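Local atomic coordinates of microcin B17-processing protein McbD (Escherichia coli str. K-12 substr. MG1655, PDB entry 6GRH), a protein that is necessary for converting the inactive microcin B17 precursor, McbA, into the active antibiotic peptide and belongs to the YcaO family. Residues L227-T232 with Y241-S246; T185-E190 with I211-I216. The protein carries 1 engineered substitution. One frame throughout, in Å; residues are numbered along the deposited sequence. Where two conformers were deposited one is given.

Contact 1. Residues L227-T232 with Y241-S246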
# COMPACT_ATOMS: atom_id res chain seq x y z
N LEU E 227 -39.70 7.27 28.92
CA LEU E 227 -40.36 6.53 27.86
C LEU E 227 -40.59 7.50 26.73
O LEU E 227 -41.22 8.54 26.94
CB LEU E 227 -41.72 5.99 28.33
CG LEU E 227 -42.52 5.14 27.34
CD1 LEU E 227 -41.82 3.85 27.00
CD2 LEU E 227 -43.91 4.88 27.90
N THR E 228 -40.06 7.19 25.55
CA THR E 228 -40.30 7.97 24.35
C THR E 228 -41.28 7.18 23.49
O THR E 228 -41.15 5.95 23.37
CB THR E 228 -39.00 8.24 23.56
OG1 THR E 228 -38.14 7.10 23.65
CG2 THR E 228 -38.26 9.47 24.08
N LEU E 229 -42.25 7.87 22.92
CA LEU E 229 -43.31 7.26 22.12
C LEU E 229 -43.40 8.01 20.81
O LEU E 229 -43.30 9.23 20.77
CB LEU E 229 -44.64 7.36 22.86
CG LEU E 229 -44.78 6.53 24.12
CD1 LEU E 229 -46.13 6.80 24.76
CD2 LEU E 229 -44.60 5.04 23.84
N TYR E 230 -43.60 7.25 19.73
CA TYR E 230 -43.71 7.79 18.39
C TYR E 230 -44.90 7.14 17.72
O TYR E 230 -45.13 5.94 17.88
CB TYR E 230 -42.47 7.46 17.56
CG TYR E 230 -42.63 7.76 16.08
CD1 TYR E 230 -42.52 9.06 15.60
CD2 TYR E 230 -42.92 6.75 15.16
CE1 TYR E 230 -42.67 9.35 14.26
CE2 TYR E 230 -43.06 7.03 13.82
CZ TYR E 230 -42.94 8.34 13.38
OH TYR E 230 -43.07 8.64 12.05
N GLY E 231 -45.61 7.94 16.92
CA GLY E 231 -46.63 7.44 16.02
C GLY E 231 -46.85 8.36 14.83
O GLY E 231 -46.68 9.56 14.95
N THR E 232 -47.21 7.78 13.69
CA THR E 232 -47.61 8.57 12.52
C THR E 232 -48.82 7.99 11.79
O THR E 232 -49.03 6.76 11.76
CB THR E 232 -46.43 8.75 11.55
OG1 THR E 232 -46.77 9.74 10.57
CG2 THR E 232 -46.04 7.44 10.87
N TYR E 241 -45.58 3.18 14.56
CA TYR E 241 -45.44 3.27 16.01
C TYR E 241 -44.06 2.77 16.40
O TYR E 241 -43.58 1.78 15.85
CB TYR E 241 -46.52 2.43 16.73
CG TYR E 241 -46.25 2.14 18.19
CD1 TYR E 241 -46.44 3.11 19.17
CD2 TYR E 241 -45.82 0.88 18.60
CE1 TYR E 241 -46.20 2.85 20.51
CE2 TYR E 241 -45.56 0.61 19.94
CZ TYR E 241 -45.75 1.60 20.90
OH TYR E 241 -45.49 1.34 22.25
N SER E 242 -43.43 3.45 17.37
CA SER E 242 -42.23 2.90 17.99
C SER E 242 -42.07 3.47 19.38
O SER E 242 -42.78 4.40 19.78
CB SER E 242 -40.99 3.18 17.13
OG SER E 242 -39.91 2.39 17.58
N THR E 243 -41.14 2.90 20.14
CA THR E 243 -40.95 3.32 21.51
C THR E 243 -39.53 3.09 21.94
O THR E 243 -38.83 2.27 21.35
CB THR E 243 -41.94 2.60 22.48
OG1 THR E 243 -41.72 3.04 23.83
CG2 THR E 243 -41.80 1.11 22.44
N GLY E 244 -39.10 3.85 22.92
CA GLY E 244 -37.80 3.68 23.55
C GLY E 244 -37.93 3.94 25.03
O GLY E 244 -38.79 4.70 25.48
N LEU E 245 -37.06 3.30 25.79
CA LEU E 245 -37.09 3.39 27.23
C LEU E 245 -35.68 3.30 27.78
O LEU E 245 -34.89 2.45 27.35
CB LEU E 245 -37.92 2.25 27.80
CG LEU E 245 -38.01 2.12 29.33
CD1 LEU E 245 -38.70 3.33 29.95
CD2 LEU E 245 -38.78 0.86 29.65
N SER E 246 -35.37 4.13 28.76
CA SER E 246 -34.12 4.03 29.45
C SER E 246 -34.19 4.64 30.83
O SER E 246 -34.92 5.60 31.03
CB SER E 246 -33.03 4.69 28.62
OG SER E 246 -31.78 4.53 29.24
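Thr243 OG1 (chi1 180°) and Leu227 CG (chi1 -178°) both stand anti to their own backbone N; with chi2 of Leu227 at 65°, its CD1 comes to 3.3 Å from Thr243 OG1, the two side chains crossing obliquely. The hydroxyl donates to Thr228 O at 3.0 Å. Gly244 N reaches the same carbonyl oxygen from the opposite face of its plane, so two donors grip one buried acceptor. CD2 of Leu229 lies 3.5 Å from Thr243 OG1, and the two side chains run side by side, pointing the same way. These residues belong to an antiparallel beta hairpin, strands 224-231 and 241-248, in a mixed sheet of the YcaO domain, 241-248 being an outermost strand within this chain. Thr228 with Gly244 and Tyr230 with Ser242 are the hydrogen-bonded pairs between 227-232 and 241-246; Thr228 N donates to Gly244 O at 2.8 Å, and Tyr230 N to Ser242 O at 3.0 Å. The Tyr241 ring stands obliquely beside Tyr230 O, with CD1 3.4 Å from that oxygen, while its hydroxyl bonds to Pro394 O. On the opposite face of the hairpin, helix 251-275 covers Thr228 and Ser242.

Contact 2. Residues T185-E190 with I211-I216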
# COMPACT_ATOMS: atom_id res chain seq x y z
N THR E 185 -44.40 13.00 34.90
CA THR E 185 -44.40 14.26 34.17
C THR E 185 -44.20 13.97 32.70
O THR E 185 -43.77 12.87 32.32
CB THR E 185 -43.27 15.18 34.68
OG1 THR E 185 -43.64 16.55 34.50
CG2 THR E 185 -41.98 14.89 33.95
N GLU E 186 -44.52 14.97 31.88
CA GLU E 186 -44.26 14.95 30.45
C GLU E 186 -43.10 15.93 30.18
O GLU E 186 -43.08 17.04 30.71
CB GLU E 186 -45.50 15.34 29.66
CG GLU E 186 -45.28 15.28 28.15
CD GLU E 186 -46.51 15.56 27.33
OE1 GLU E 186 -47.64 15.50 27.87
OE2 GLU E 186 -46.34 15.80 26.10
N ILE E 187 -42.15 15.52 29.34
CA ILE E 187 -41.08 16.40 28.85
C ILE E 187 -41.52 16.94 27.50
O ILE E 187 -42.05 16.18 26.69
CB ILE E 187 -39.76 15.65 28.60
CG1 ILE E 187 -39.33 14.84 29.81
CG2 ILE E 187 -38.67 16.61 28.14
CD1 ILE E 187 -39.28 15.61 31.09
N SER E 188 -41.26 18.22 27.25
CA SER E 188 -41.73 18.85 26.02
C SER E 188 -41.30 18.06 24.80
O SER E 188 -40.13 17.66 24.68
CB SER E 188 -41.20 20.26 25.87
OG SER E 188 -41.62 20.79 24.62
N SER E 189 -42.25 17.85 23.90
CA SER E 189 -41.99 17.13 22.67
C SER E 189 -41.08 17.97 21.75
O SER E 189 -40.42 17.40 20.91
CB SER E 189 -43.29 16.75 21.98
OG SER E 189 -44.08 17.89 21.77
N GLU E 190 -41.01 19.29 21.96
CA GLU E 190 -40.06 20.14 21.23
C GLU E 190 -38.70 20.31 21.91
O GLU E 190 -37.90 21.12 21.46
CB GLU E 190 -40.67 21.51 20.95
CG GLU E 190 -41.86 21.47 20.00
CD GLU E 190 -42.65 22.77 19.98
OE1 GLU E 190 -42.13 23.84 20.38
OE2 GLU E 190 -43.82 22.73 19.55
N ILE E 211 -44.31 12.79 18.55
CA ILE E 211 -43.75 12.11 19.71
C ILE E 211 -44.31 12.62 21.03
O ILE E 211 -44.73 13.78 21.14
CB ILE E 211 -42.21 12.22 19.77
CG1 ILE E 211 -41.77 13.68 19.89
CG2 ILE E 211 -41.59 11.56 18.54
CD1 ILE E 211 -40.33 13.85 20.28
N ARG E 212 -44.28 11.73 22.02
CA ARG E 212 -44.54 12.07 23.40
C ARG E 212 -43.42 11.49 24.26
O ARG E 212 -42.93 10.39 23.99
CB ARG E 212 -45.90 11.52 23.84
CG ARG E 212 -47.11 12.02 23.04
CD ARG E 212 -47.41 13.51 23.15
NE ARG E 212 -47.92 13.91 24.47
CZ ARG E 212 -49.15 13.66 24.93
NH1 ARG E 212 -50.05 13.04 24.18
NH2 ARG E 212 -49.49 14.06 26.16
N ILE E 213 -43.00 12.24 25.27
CA ILE E 213 -41.92 11.84 26.17
C ILE E 213 -42.45 11.93 27.60
O ILE E 213 -42.82 12.99 28.05
CB ILE E 213 -40.71 12.78 26.03
CG1 ILE E 213 -40.25 12.88 24.57
CG2 ILE E 213 -39.58 12.31 26.95
CD1 ILE E 213 -39.15 13.90 24.33
N PHE E 214 -42.45 10.80 28.31
CA PHE E 214 -42.95 10.73 29.65
C PHE E 214 -41.87 10.20 30.61
O PHE E 214 -41.15 9.27 30.28
CB PHE E 214 -44.16 9.79 29.69
CG PHE E 214 -45.33 10.25 28.88
CD1 PHE E 214 -45.87 11.52 29.05
CD2 PHE E 214 -45.94 9.40 27.95
CE1 PHE E 214 -46.98 11.94 28.32
CE2 PHE E 214 -47.05 9.82 27.22
CZ PHE E 214 -47.56 11.09 27.41
N ASP E 215 -41.76 10.82 31.78
CA ASP E 215 -41.04 10.24 32.91
C ASP E 215 -42.01 9.26 33.61
O ASP E 215 -42.98 9.70 34.23
CB ASP E 215 -40.58 11.34 33.87
CG ASP E 215 -39.71 10.82 35.02
OD1 ASP E 215 -40.11 9.85 35.71
OD2 ASP E 215 -38.63 11.38 35.25
N ILE E 216 -41.74 7.95 33.49
CA ILE E 216 -42.58 6.91 34.10
C ILE E 216 -41.90 6.22 35.29
O ILE E 216 -42.36 5.17 35.72
CB ILE E 216 -43.02 5.84 33.07
CG1 ILE E 216 -41.81 5.14 32.44
CG2 ILE E 216 -43.90 6.45 32.00
CD1 ILE E 216 -42.12 3.75 31.91
O HOH W 1 -43.82 15.09 25.04
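Glu186 and Arg212 form a two-pronged salt bridge across two neighbouring strands. The glutamate CG is anti to the backbone N (chi1 -178°) and the chain stays extended beyond it, whereas the arginine chain bends at chi2 and chi3; the guanidinium grips the carboxylate side-on through NE and NH2. NH2 of Arg212 donates to Glu186 OE1 at 2.9 Å in an almost straight bond, and NE donates to Glu186 OE2 at 3.0 Å. Both oxygens lie near the guanidinium plane, yet they are met from above the carboxylate plane, the two planes being turned 41° apart. Phe214 touches both groups: CZ sits 3.7 Å above one guanidinium face, offset toward its rim, and CE1 lies 3.6 Å from Glu186 OE1, which approaches the ring at its edge.

On the other face of the strands Ile187 CB packs 3.7 Å from Ile213 CG2. Between the backbones, Ile187 N donates directly to Ile213 O at 2.9 Å, but the return link runs through a water that accepts from Ile213 N and donates to Ile187 O and to Glu186 OE2. That carboxylate oxygen is therefore held by both water and Arg212 NE.

Packing thins beyond this point. The axes of 185-187 and 211-215 make an angle of 137°, and residues 188-190 turn off toward solvent, where Ser188 OG accepts from Glu190 N in an ST turn. Ser189 still touches the strand, its CB 3.4 Å from Ile211 O, and its own carbonyl oxygen is bonded to Arg206 of helix 196-208. That helix connects the two strands, giving a strand-helix-strand unit whose strands 182-187 and 210-215 are antiparallel neighbours in the mixed sheet of this YcaO family protein.

Overall arrangement
The two contacts lie in one mixed sheet, their centres about 10 Å apart and on the same side of the chain's centre. Contact 2 comes first along the chain, joining strands 182-187 and 210-215; contact 1 follows, joining 224-231 and 241-248. Strands 210-215 and 224-231 are themselves antiparallel neighbours, so the contacts are coupled by main-chain bonds, probably from Leu227 N to Phe214 O and from Leu229 N to Arg212 O, each 2.8 Å. Contact 1 includes an outermost strand of the sheet within this chain; contact 2 lies on the side of strand 307-308, the other outermost strand, its centre farther from the chain's centre, about 20 Å against 14 Å. Together they build four consecutive strands into one continuous part of the YcaO domain.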